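Local coordinates for protein thymidylate synthase 1 (Bacillus subtilis, PDB 1BKP) that catalyses the reductive methylation of dUMP to dTMP with 5,10-methylenetetrahydrofolate as methyl donor and reductant, working as a homodimer, at residues A[159-164]-A[175-180]; A[190-195]-A[213-218]; A[109-114]-A[144-149]. All blocks are in the same frame, centred on the assembly; numbering follows the deposited sequence.

Interaction 1 of 3, residues A[159-164]-A[175-180]; sequences PCVYET and LEVRAR
Val161 CG1 presses against Val177 CG1 at 3.3 Å, tighter than ordinary van der Waals contact, in the dense core of two antiparallel strands. In both valines CG1 is anti to the backbone N (chi1 -178° in Val161), and the two meet diagonally, since Val161 is paired with Ala179; its CG2 lies 4.1 Å from Ala179 CB. Asn191 and Tyr195 of helix 188-206 cover Val161. A beta bulge between Val161 and Glu163 shifts the register by one, so that Arg178 serves both flanks: its O accepts Tyr162 N, and its N donates to Glu163 O. On the other face the extended Arg178 chain runs beside Tyr162, with ring and guanidinium turned 78° apart, and NH1 donates in its own plane to Tyr162 OH at 2.8 Å. That hydroxyl also bonds Glu163 OE1 of the second subunit, and Arg178 NH2 is salt-bridged to that subunit's Glu176. The close packing gives way to polar contacts round partly exposed Cys160, whose SG is only loosely approached, 4.3 Å from Arg180 NH2, over one guanidinium face but offset toward the rim. Backbone N of Arg180 bonds Cys160 O at 3.0 Å, NE bonds Pro159 O at 2.9 Å from above the carbonyl plane, and NH2 bonds Thr158 O. A bulged beta hairpin carries the catalytic Cys160 beside an arginine predicted to bind dUMP, the nucleophile site of thymidylate synthase.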
loop_
_atom_site.group_PDB
_atom_site.type_symbol
_atom_site.label_atom_id
_atom_site.label_comp_id
_atom_site.label_asym_id
_atom_site.label_seq_id
_atom_site.Cartn_x
_atom_site.Cartn_y
_atom_site.Cartn_z
ATOM N N PRO A 159 4.619 10.234 -7.861
ATOM C CA PRO A 159 3.165 10.076 -7.746
ATOM C C PRO A 159 2.558 10.000 -6.358
ATOM O O PRO A 159 3.185 9.471 -5.446
ATOM C CB PRO A 159 2.912 8.753 -8.515
ATOM C CG PRO A 159 4.201 7.927 -8.146
ATOM C CD PRO A 159 5.305 9.005 -8.275
ATOM N N CYS A 160 1.388 10.613 -6.189
ATOM C CA CYS A 160 0.643 10.513 -4.951
ATOM C C CYS A 160 -0.098 9.171 -4.936
ATOM O O CYS A 160 0.057 8.398 -4.007
ATOM C CB CYS A 160 -0.380 11.631 -4.747
ATOM S SG CYS A 160 0.406 13.206 -4.135
ATOM N N VAL A 161 -0.992 8.940 -5.905
ATOM C CA VAL A 161 -1.773 7.673 -5.945
ATOM C C VAL A 161 -0.885 6.784 -6.821
ATOM O O VAL A 161 -0.899 6.869 -8.058
ATOM C CB VAL A 161 -3.215 7.885 -6.574
ATOM C CG1 VAL A 161 -3.954 6.540 -6.518
ATOM C CG2 VAL A 161 -4.015 9.035 -5.831
ATOM N N TYR A 162 -0.124 5.927 -6.176
ATOM C CA TYR A 162 0.929 5.250 -6.893
ATOM C C TYR A 162 0.753 3.736 -7.095
ATOM O O TYR A 162 1.584 3.117 -7.801
ATOM C CB TYR A 162 2.268 5.526 -6.110
ATOM C CG TYR A 162 2.440 4.839 -4.717
ATOM C CD1 TYR A 162 1.894 5.433 -3.545
ATOM C CD2 TYR A 162 2.951 3.524 -4.614
ATOM C CE1 TYR A 162 1.843 4.756 -2.358
ATOM C CE2 TYR A 162 2.910 2.830 -3.405
ATOM C CZ TYR A 162 2.349 3.476 -2.266
ATOM O OH TYR A 162 2.335 2.880 -1.048
ATOM N N GLU A 163 -0.238 3.132 -6.446
ATOM C CA GLU A 163 -0.394 1.673 -6.643
ATOM C C GLU A 163 -1.794 1.227 -6.574
ATOM O O GLU A 163 -2.698 1.926 -5.993
ATOM C CB GLU A 163 0.467 0.857 -5.589
ATOM C CG GLU A 163 -0.119 1.062 -4.187
ATOM C CD GLU A 163 0.606 0.211 -3.115
ATOM O OE1 GLU A 163 1.230 -0.779 -3.444
ATOM O OE2 GLU A 163 0.498 0.522 -1.947
ATOM N N THR A 164 -2.061 0.073 -7.214
ATOM C CA THR A 164 -3.412 -0.509 -7.141
ATOM C C THR A 164 -3.230 -2.009 -6.943
ATOM O O THR A 164 -2.200 -2.563 -7.294
ATOM C CB THR A 164 -4.241 -0.368 -8.436
ATOM O OG1 THR A 164 -3.663 -1.124 -9.522
ATOM C CG2 THR A 164 -4.294 1.079 -8.952
ATOM N N LEU A 175 -11.249 -3.362 -6.178
ATOM C CA LEU A 175 -10.093 -2.550 -6.483
ATOM C C LEU A 175 -9.653 -1.928 -5.178
ATOM O O LEU A 175 -10.501 -1.398 -4.435
ATOM C CB LEU A 175 -10.425 -1.384 -7.477
ATOM C CG LEU A 175 -9.360 -0.260 -7.590
ATOM C CD1 LEU A 175 -8.021 -0.919 -8.070
ATOM C CD2 LEU A 175 -9.807 0.819 -8.595
ATOM N N GLU A 176 -8.340 -2.012 -4.885
ATOM C CA GLU A 176 -7.814 -1.343 -3.690
ATOM C C GLU A 176 -6.715 -0.393 -4.196
ATOM O O GLU A 176 -5.798 -0.805 -4.892
ATOM C CB GLU A 176 -7.235 -2.379 -2.696
ATOM C CG GLU A 176 -6.748 -1.720 -1.435
ATOM C CD GLU A 176 -6.619 -2.650 -0.228
ATOM O OE1 GLU A 176 -6.499 -3.870 -0.432
ATOM O OE2 GLU A 176 -6.625 -2.149 0.909
ATOM N N VAL A 177 -6.730 0.862 -3.771
ATOM C CA VAL A 177 -5.756 1.829 -4.253
ATOM C C VAL A 177 -5.039 2.459 -3.046
ATOM O O VAL A 177 -5.618 2.547 -1.985
ATOM C CB VAL A 177 -6.612 2.963 -4.987
ATOM C CG1 VAL A 177 -5.849 4.121 -5.393
ATOM C CG2 VAL A 177 -7.322 2.369 -6.203
ATOM N N ARG A 178 -3.827 2.963 -3.224
ATOM C CA ARG A 178 -3.183 3.682 -2.109
ATOM C C ARG A 178 -2.527 4.948 -2.565
ATOM O O ARG A 178 -1.788 4.931 -3.575
ATOM C CB ARG A 178 -2.105 2.868 -1.367
ATOM C CG ARG A 178 -1.644 3.574 -0.016
ATOM C CD ARG A 178 -0.837 2.602 0.826
ATOM N NE ARG A 178 -0.486 3.266 2.068
ATOM C CZ ARG A 178 0.564 4.035 2.265
ATOM N NH1 ARG A 178 1.564 4.048 1.391
ATOM N NH2 ARG A 178 0.714 4.620 3.438
ATOM N N ALA A 179 -2.746 6.004 -1.812
ATOM C CA ALA A 179 -2.041 7.264 -1.994
ATOM C C ALA A 179 -1.078 7.367 -0.781
ATOM O O ALA A 179 -1.492 7.241 0.384
ATOM C CB ALA A 179 -2.991 8.448 -1.912
ATOM N N ARG A 180 0.163 7.760 -1.068
ATOM C CA ARG A 180 1.141 7.950 -0.000
ATOM C C ARG A 180 0.833 9.174 0.798
ATOM O O ARG A 180 1.126 9.294 1.983
ATOM C CB ARG A 180 2.551 8.130 -0.657
ATOM C CG ARG A 180 2.669 9.174 -1.706
ATOM C CD ARG A 180 4.118 9.487 -1.924
ATOM N NE ARG A 180 4.262 10.527 -2.944
ATOM C CZ ARG A 180 4.479 11.795 -2.704
ATOM N NH1 ARG A 180 4.470 12.241 -1.453
ATOM N NH2 ARG A 180 4.623 12.634 -3.714
#

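Interaction 2 of 3, residues A[190-195]-A[213-218]; sequences FNVFQY and YIFNIG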
loop_
_atom_site.group_PDB
_atom_site.type_symbol
_atom_site.label_atom_id
_atom_site.label_comp_id
_atom_site.label_asym_id
_atom_site.label_seq_id
_atom_site.Cartn_x
_atom_site.Cartn_y
_atom_site.Cartn_z
ATOM N N PHE A 190 -11.016 14.493 -6.003
ATOM C CA PHE A 190 -10.699 14.286 -7.424
ATOM C C PHE A 190 -10.152 12.833 -7.614
ATOM O O PHE A 190 -10.527 12.124 -8.554
ATOM C CB PHE A 190 -9.632 15.290 -7.743
ATOM C CG PHE A 190 -9.185 15.324 -9.161
ATOM C CD1 PHE A 190 -9.820 16.174 -10.111
ATOM C CD2 PHE A 190 -8.060 14.622 -9.542
ATOM C CE1 PHE A 190 -9.295 16.292 -11.386
ATOM C CE2 PHE A 190 -7.524 14.744 -10.862
ATOM C CZ PHE A 190 -8.140 15.572 -11.756
ATOM N N ASN A 191 -9.190 12.442 -6.774
ATOM C CA ASN A 191 -8.525 11.127 -6.848
ATOM C C ASN A 191 -9.442 9.941 -6.540
ATOM O O ASN A 191 -9.430 8.954 -7.273
ATOM C CB ASN A 191 -7.358 11.124 -5.880
ATOM C CG ASN A 191 -6.151 11.852 -6.416
ATOM O OD1 ASN A 191 -5.887 11.900 -7.660
ATOM N ND2 ASN A 191 -5.389 12.398 -5.514
ATOM N N VAL A 192 -10.384 10.107 -5.593
ATOM C CA VAL A 192 -11.271 9.031 -5.181
ATOM C C VAL A 192 -12.242 8.771 -6.368
ATOM O O VAL A 192 -12.440 7.596 -6.769
ATOM C CB VAL A 192 -12.030 9.418 -3.974
ATOM C CG1 VAL A 192 -13.168 8.436 -3.653
ATOM C CG2 VAL A 192 -11.103 9.405 -2.757
ATOM N N PHE A 193 -12.785 9.849 -6.948
ATOM C CA PHE A 193 -13.703 9.651 -8.119
ATOM C C PHE A 193 -12.976 9.014 -9.306
ATOM O O PHE A 193 -13.407 8.024 -9.847
ATOM C CB PHE A 193 -14.286 11.017 -8.547
ATOM C CG PHE A 193 -15.112 10.935 -9.838
ATOM C CD1 PHE A 193 -16.350 10.331 -9.834
ATOM C CD2 PHE A 193 -14.618 11.444 -11.049
ATOM C CE1 PHE A 193 -17.124 10.244 -11.049
ATOM C CE2 PHE A 193 -15.357 11.363 -12.249
ATOM C CZ PHE A 193 -16.590 10.779 -12.255
ATOM N N GLN A 194 -11.774 9.502 -9.594
ATOM C CA GLN A 194 -11.002 9.110 -10.749
ATOM C C GLN A 194 -10.674 7.612 -10.750
ATOM O O GLN A 194 -10.873 6.963 -11.778
ATOM C CB GLN A 194 -9.746 9.955 -10.735
ATOM C CG GLN A 194 -8.547 9.481 -11.447
ATOM C CD GLN A 194 -7.382 10.512 -11.306
ATOM O OE1 GLN A 194 -7.096 11.286 -12.239
ATOM N NE2 GLN A 194 -6.781 10.550 -10.160
ATOM N N TYR A 195 -10.295 7.056 -9.611
ATOM C CA TYR A 195 -9.967 5.617 -9.584
ATOM C C TYR A 195 -11.184 4.710 -9.624
ATOM O O TYR A 195 -11.094 3.531 -10.101
ATOM C CB TYR A 195 -8.904 5.260 -8.479
ATOM C CG TYR A 195 -7.532 5.480 -9.043
ATOM C CD1 TYR A 195 -6.961 6.795 -9.107
ATOM C CD2 TYR A 195 -6.790 4.386 -9.576
ATOM C CE1 TYR A 195 -5.697 7.014 -9.677
ATOM C CE2 TYR A 195 -5.543 4.572 -10.167
ATOM C CZ TYR A 195 -5.007 5.908 -10.204
ATOM O OH TYR A 195 -3.784 6.055 -10.822
ATOM N N TYR A 213 -14.731 -0.991 -3.543
ATOM C CA TYR A 213 -13.682 -0.053 -4.021
ATOM C C TYR A 213 -13.115 0.535 -2.698
ATOM O O TYR A 213 -13.897 1.004 -1.875
ATOM C CB TYR A 213 -14.335 1.048 -4.837
ATOM C CG TYR A 213 -13.405 2.219 -5.092
ATOM C CD1 TYR A 213 -12.164 2.067 -5.705
ATOM C CD2 TYR A 213 -13.800 3.494 -4.746
ATOM C CE1 TYR A 213 -11.360 3.205 -5.974
ATOM C CE2 TYR A 213 -13.014 4.618 -5.028
ATOM C CZ TYR A 213 -11.791 4.448 -5.664
ATOM O OH TYR A 213 -11.055 5.595 -6.064
ATOM N N ILE A 214 -11.821 0.371 -2.462
ATOM C CA ILE A 214 -11.150 0.781 -1.234
ATOM C C ILE A 214 -10.054 1.800 -1.607
ATOM O O ILE A 214 -9.215 1.519 -2.439
ATOM C CB ILE A 214 -10.545 -0.484 -0.622
ATOM C CG1 ILE A 214 -11.671 -1.487 -0.369
ATOM C CG2 ILE A 214 -9.834 -0.156 0.645
ATOM C CD1 ILE A 214 -11.307 -2.882 -0.745
ATOM N N PHE A 215 -9.937 2.868 -0.815
ATOM C CA PHE A 215 -8.996 3.958 -1.121
ATOM C C PHE A 215 -8.276 4.244 0.187
ATOM O O PHE A 215 -8.886 4.593 1.203
ATOM C CB PHE A 215 -9.766 5.179 -1.579
ATOM C CG PHE A 215 -8.856 6.294 -2.187
ATOM C CD1 PHE A 215 -8.108 7.138 -1.361
ATOM C CD2 PHE A 215 -8.718 6.402 -3.569
ATOM C CE1 PHE A 215 -7.177 8.107 -1.893
ATOM C CE2 PHE A 215 -7.795 7.373 -4.183
ATOM C CZ PHE A 215 -7.027 8.221 -3.358
ATOM N N ASN A 216 -7.008 3.952 0.181
ATOM C CA ASN A 216 -6.162 4.109 1.389
ATOM C C ASN A 216 -5.310 5.324 1.274
ATOM O O ASN A 216 -4.720 5.526 0.213
ATOM C CB ASN A 216 -5.189 2.934 1.455
ATOM C CG ASN A 216 -5.903 1.607 1.769
ATOM O OD1 ASN A 216 -6.621 1.525 2.773
ATOM N ND2 ASN A 216 -5.895 0.674 0.825
ATOM N N ILE A 217 -5.075 6.024 2.380
ATOM C CA ILE A 217 -4.205 7.227 2.270
ATOM C C ILE A 217 -3.205 7.164 3.435
ATOM O O ILE A 217 -3.601 6.835 4.551
ATOM C CB ILE A 217 -4.954 8.539 2.467
ATOM C CG1 ILE A 217 -6.133 8.711 1.506
ATOM C CG2 ILE A 217 -4.023 9.731 2.149
ATOM C CD1 ILE A 217 -7.417 8.467 2.198
ATOM N N GLY A 218 -1.932 7.407 3.136
ATOM C CA GLY A 218 -0.913 7.398 4.205
ATOM C C GLY A 218 -0.863 8.726 4.947
ATOM O O GLY A 218 -1.490 8.880 5.952
#
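Val192 CG2 sits over the centre of the Phe215 ring, 3.8 Å from the centroid and only 9° off the ring normal, a CH-pi contact of a methyl group on a flat face. The other branch, CG1, is anti to the backbone N (chi1 169°) and turns to the neighbouring aromatic ring, coming 4.1 Å from Tyr213 CE2. One valine is therefore divided between two rings that lie two residues apart on the same strand and point toward the helix. The far end of Phe215 reaches Asn191, the residue before Val192: CZ is 3.9 Å from Asn191 CB, and CE2 lies 3.8 Å from Asn191 O.

Here helix 188-206 packs on the central sheet as the connection of a beta-alpha-beta crossover, leading from strand 172-183 to its parallel neighbour 209-223 and running roughly antiparallel to the latter; the axes of the helix and strand segments approach to 9.7 Å. Tyr213 supplies the hydrogen bond between helix and strand. Its hydroxyl donates to Val192 O at a short 2.5 Å, in the carbonyl plane and on a lone pair, with a C=O...donor angle of 124°. Tyr195 CB closes in on the same hydroxyl, 3.3 Å from Tyr213 OH, and also packs against CE1 of that ring. The Tyr195 ring itself leads away from the strand, meets Trp75 steeply and bonds Trp75 NE1 through its own hydroxyl. Val161 of the adjoining hairpin touches Phe215, while Asn196 and Gln199 of helix 188-206 also touch Tyr213.

Interaction 3 of 3, residues A[109-114]-A[144-149]; sequences FQLGKK and TMLWNP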
loop_
_atom_site.group_PDB
_atom_site.type_symbol
_atom_site.label_atom_id
_atom_site.label_comp_id
_atom_site.label_asym_id
_atom_site.label_seq_id
_atom_site.Cartn_x
_atom_site.Cartn_y
_atom_site.Cartn_z
ATOM N N PHE A 109 4.519 7.072 -18.055
ATOM C CA PHE A 109 5.761 6.465 -18.542
ATOM C C PHE A 109 5.959 5.083 -17.879
ATOM O O PHE A 109 6.272 4.095 -18.564
ATOM C CB PHE A 109 6.944 7.351 -18.193
ATOM C CG PHE A 109 8.248 6.806 -18.708
ATOM C CD1 PHE A 109 8.646 7.077 -20.035
ATOM C CD2 PHE A 109 9.023 5.964 -17.919
ATOM C CE1 PHE A 109 9.829 6.475 -20.535
ATOM C CE2 PHE A 109 10.175 5.355 -18.419
ATOM C CZ PHE A 109 10.583 5.607 -19.729
ATOM N N GLN A 110 5.658 4.957 -16.579
ATOM C CA GLN A 110 5.850 3.693 -15.908
ATOM C C GLN A 110 4.849 2.650 -16.417
ATOM O O GLN A 110 5.158 1.467 -16.475
ATOM C CB GLN A 110 5.714 3.880 -14.397
ATOM C CG GLN A 110 6.988 4.637 -13.782
ATOM C CD GLN A 110 8.282 3.908 -14.107
ATOM O OE1 GLN A 110 8.306 2.659 -14.098
ATOM N NE2 GLN A 110 9.351 4.627 -14.389
ATOM N N LEU A 111 3.616 3.083 -16.653
ATOM C CA LEU A 111 2.538 2.176 -17.134
ATOM C C LEU A 111 2.723 1.673 -18.588
ATOM O O LEU A 111 2.067 0.674 -19.016
ATOM C CB LEU A 111 1.145 2.824 -16.987
ATOM C CG LEU A 111 0.728 2.935 -15.483
ATOM C CD1 LEU A 111 -0.631 3.534 -15.322
ATOM C CD2 LEU A 111 0.798 1.598 -14.692
ATOM N N GLY A 112 3.637 2.353 -19.318
ATOM C CA GLY A 112 3.841 2.034 -20.713
ATOM C C GLY A 112 5.135 1.289 -20.999
ATOM O O GLY A 112 5.311 0.864 -22.151
ATOM N N LYS A 113 6.003 1.082 -19.988
ATOM C CA LYS A 113 7.274 0.425 -20.188
ATOM C C LYS A 113 7.019 -1.051 -20.492
ATOM O O LYS A 113 6.357 -1.716 -19.724
ATOM C CB LYS A 113 8.049 0.556 -18.891
ATOM C CG LYS A 113 9.507 0.457 -18.964
ATOM C CD LYS A 113 10.113 1.251 -17.793
ATOM C CE LYS A 113 11.556 1.131 -17.859
ATOM N NZ LYS A 113 12.149 1.500 -16.579
ATOM N N LYS A 114 7.564 -1.582 -21.564
ATOM C CA LYS A 114 7.321 -3.017 -21.887
ATOM C C LYS A 114 8.309 -3.827 -21.060
ATOM O O LYS A 114 9.411 -4.033 -21.485
ATOM C CB LYS A 114 7.525 -3.278 -23.398
ATOM C CG LYS A 114 6.691 -2.386 -24.333
ATOM C CD LYS A 114 5.230 -2.532 -24.023
ATOM C CE LYS A 114 4.341 -1.572 -24.881
ATOM N NZ LYS A 114 3.633 -0.458 -24.091
ATOM N N THR A 144 -0.375 -2.826 -9.788
ATOM C CA THR A 144 0.354 -1.973 -10.712
ATOM C C THR A 144 1.061 -1.060 -9.726
ATOM O O THR A 144 0.511 -0.812 -8.616
ATOM C CB THR A 144 -0.517 -1.118 -11.622
ATOM O OG1 THR A 144 -1.442 -0.312 -10.868
ATOM C CG2 THR A 144 -1.320 -2.019 -12.531
ATOM N N MET A 145 2.129 -0.472 -10.219
ATOM C CA MET A 145 3.058 0.306 -9.395
ATOM C C MET A 145 3.693 1.382 -10.167
ATOM O O MET A 145 4.445 1.078 -11.149
ATOM C CB MET A 145 4.210 -0.707 -8.963
ATOM C CG MET A 145 5.315 -0.144 -7.986
ATOM S SD MET A 145 4.582 0.556 -6.564
ATOM C CE MET A 145 3.748 -0.851 -5.837
ATOM N N LEU A 146 3.513 2.616 -9.701
ATOM C CA LEU A 146 4.177 3.765 -10.354
ATOM C C LEU A 146 5.428 4.140 -9.592
ATOM O O LEU A 146 6.299 4.805 -10.191
ATOM C CB LEU A 146 3.278 4.969 -10.359
ATOM C CG LEU A 146 1.921 4.872 -11.041
ATOM C CD1 LEU A 146 1.022 6.159 -10.946
ATOM C CD2 LEU A 146 2.196 4.452 -12.514
ATOM N N TRP A 147 5.582 3.630 -8.362
ATOM C CA TRP A 147 6.784 3.915 -7.501
ATOM C C TRP A 147 7.918 2.924 -7.876
ATOM O O TRP A 147 8.105 1.891 -7.222
ATOM C CB TRP A 147 6.479 3.735 -6.015
ATOM C CG TRP A 147 7.487 4.343 -5.107
ATOM C CD1 TRP A 147 8.577 3.766 -4.613
ATOM C CD2 TRP A 147 7.461 5.683 -4.612
ATOM N NE1 TRP A 147 9.268 4.667 -3.819
ATOM C CE2 TRP A 147 8.603 5.854 -3.812
ATOM C CE3 TRP A 147 6.578 6.755 -4.782
ATOM C CZ2 TRP A 147 8.894 7.069 -3.156
ATOM C CZ3 TRP A 147 6.859 7.980 -4.134
ATOM C CH2 TRP A 147 7.984 8.123 -3.346
ATOM N N ASN A 148 8.575 3.183 -8.983
ATOM C CA ASN A 148 9.654 2.364 -9.484
ATOM C C ASN A 148 10.915 2.936 -8.791
ATOM O O ASN A 148 11.397 4.006 -9.159
ATOM C CB ASN A 148 9.792 2.573 -10.993
ATOM C CG ASN A 148 10.891 1.689 -11.605
ATOM O OD1 ASN A 148 11.898 1.368 -10.947
ATOM N ND2 ASN A 148 10.761 1.393 -12.905
ATOM N N PRO A 149 11.522 2.148 -7.875
ATOM C CA PRO A 149 12.718 2.594 -7.115
ATOM C C PRO A 149 13.959 2.970 -7.937
ATOM O O PRO A 149 14.736 3.801 -7.521
ATOM C CB PRO A 149 12.966 1.434 -6.115
ATOM C CG PRO A 149 12.327 0.204 -6.837
ATOM C CD PRO A 149 11.177 0.724 -7.623
#
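Gln110 and Leu111 of the short helix 108-112 pack against Leu146 and Asn148, where the outermost strand of the central sheet within this chain, 143-145, gives way to a loop at the dimer interface. The apolar half turns on one methyl. Leu146 CD2 reaches in to 3.6 Å from Leu111 CG and touches both of that residue's methyls, while Gln110 CB closes another side at 4.0 Å from Leu146 CD2. Helices 64-75 and 125-135 enclose Leu111 further, through Trp75 and Val126 among others. Beyond this, Trp147 forms the centre of an inverse gamma turn, and the next residue, Asn148, faces back toward Gln110. The two side chains cross at about a right angle, their amide planes 82° apart. A bend in the glutamine chain (chi2 -56°) places CD 3.7 Å from Asn148 CB. At the outer end Gln110 NE2 bonds Glu151 OE1, which is also salt-bridged to Lys113 NZ. Asp150 OD2 of the second subunit is salt-bridged to Lys113 NZ and accepts a hydrogen bond from Asn148 ND2, so the contact within the chain is continuous with the contact between chains. The same ND2 donates a nearly straight bond of 3.0 Å to Gln110 OE1, leaving in the plane of its own amide but arriving 36° above the carbonyl plane of Gln110.

How the interactions relate
All three contacts reach one central sheet. Interaction 1 is the link between the others: Ala179 N lies 2.9 Å from Asn216 O and Ala179 O 2.8 Å from Gly218 N, joining it to interaction 2, while Tyr162 O is 2.8 Å from Leu146 N and Thr164 OG1 2.7 Å from Thr144 OG1, joining it to interaction 3. All four are probable hydrogen bonds. Interactions 2 and 3 do not touch: their nearest atoms are about 5 Å apart and their centres about 19 Å. The catalytic Cys160 belongs to interaction 1; the side chain of Asn191, predicted to bind dUMP, comes within about 5 Å of its side chain from interaction 2, and that of Leu146 within about 8 Å from interaction 3.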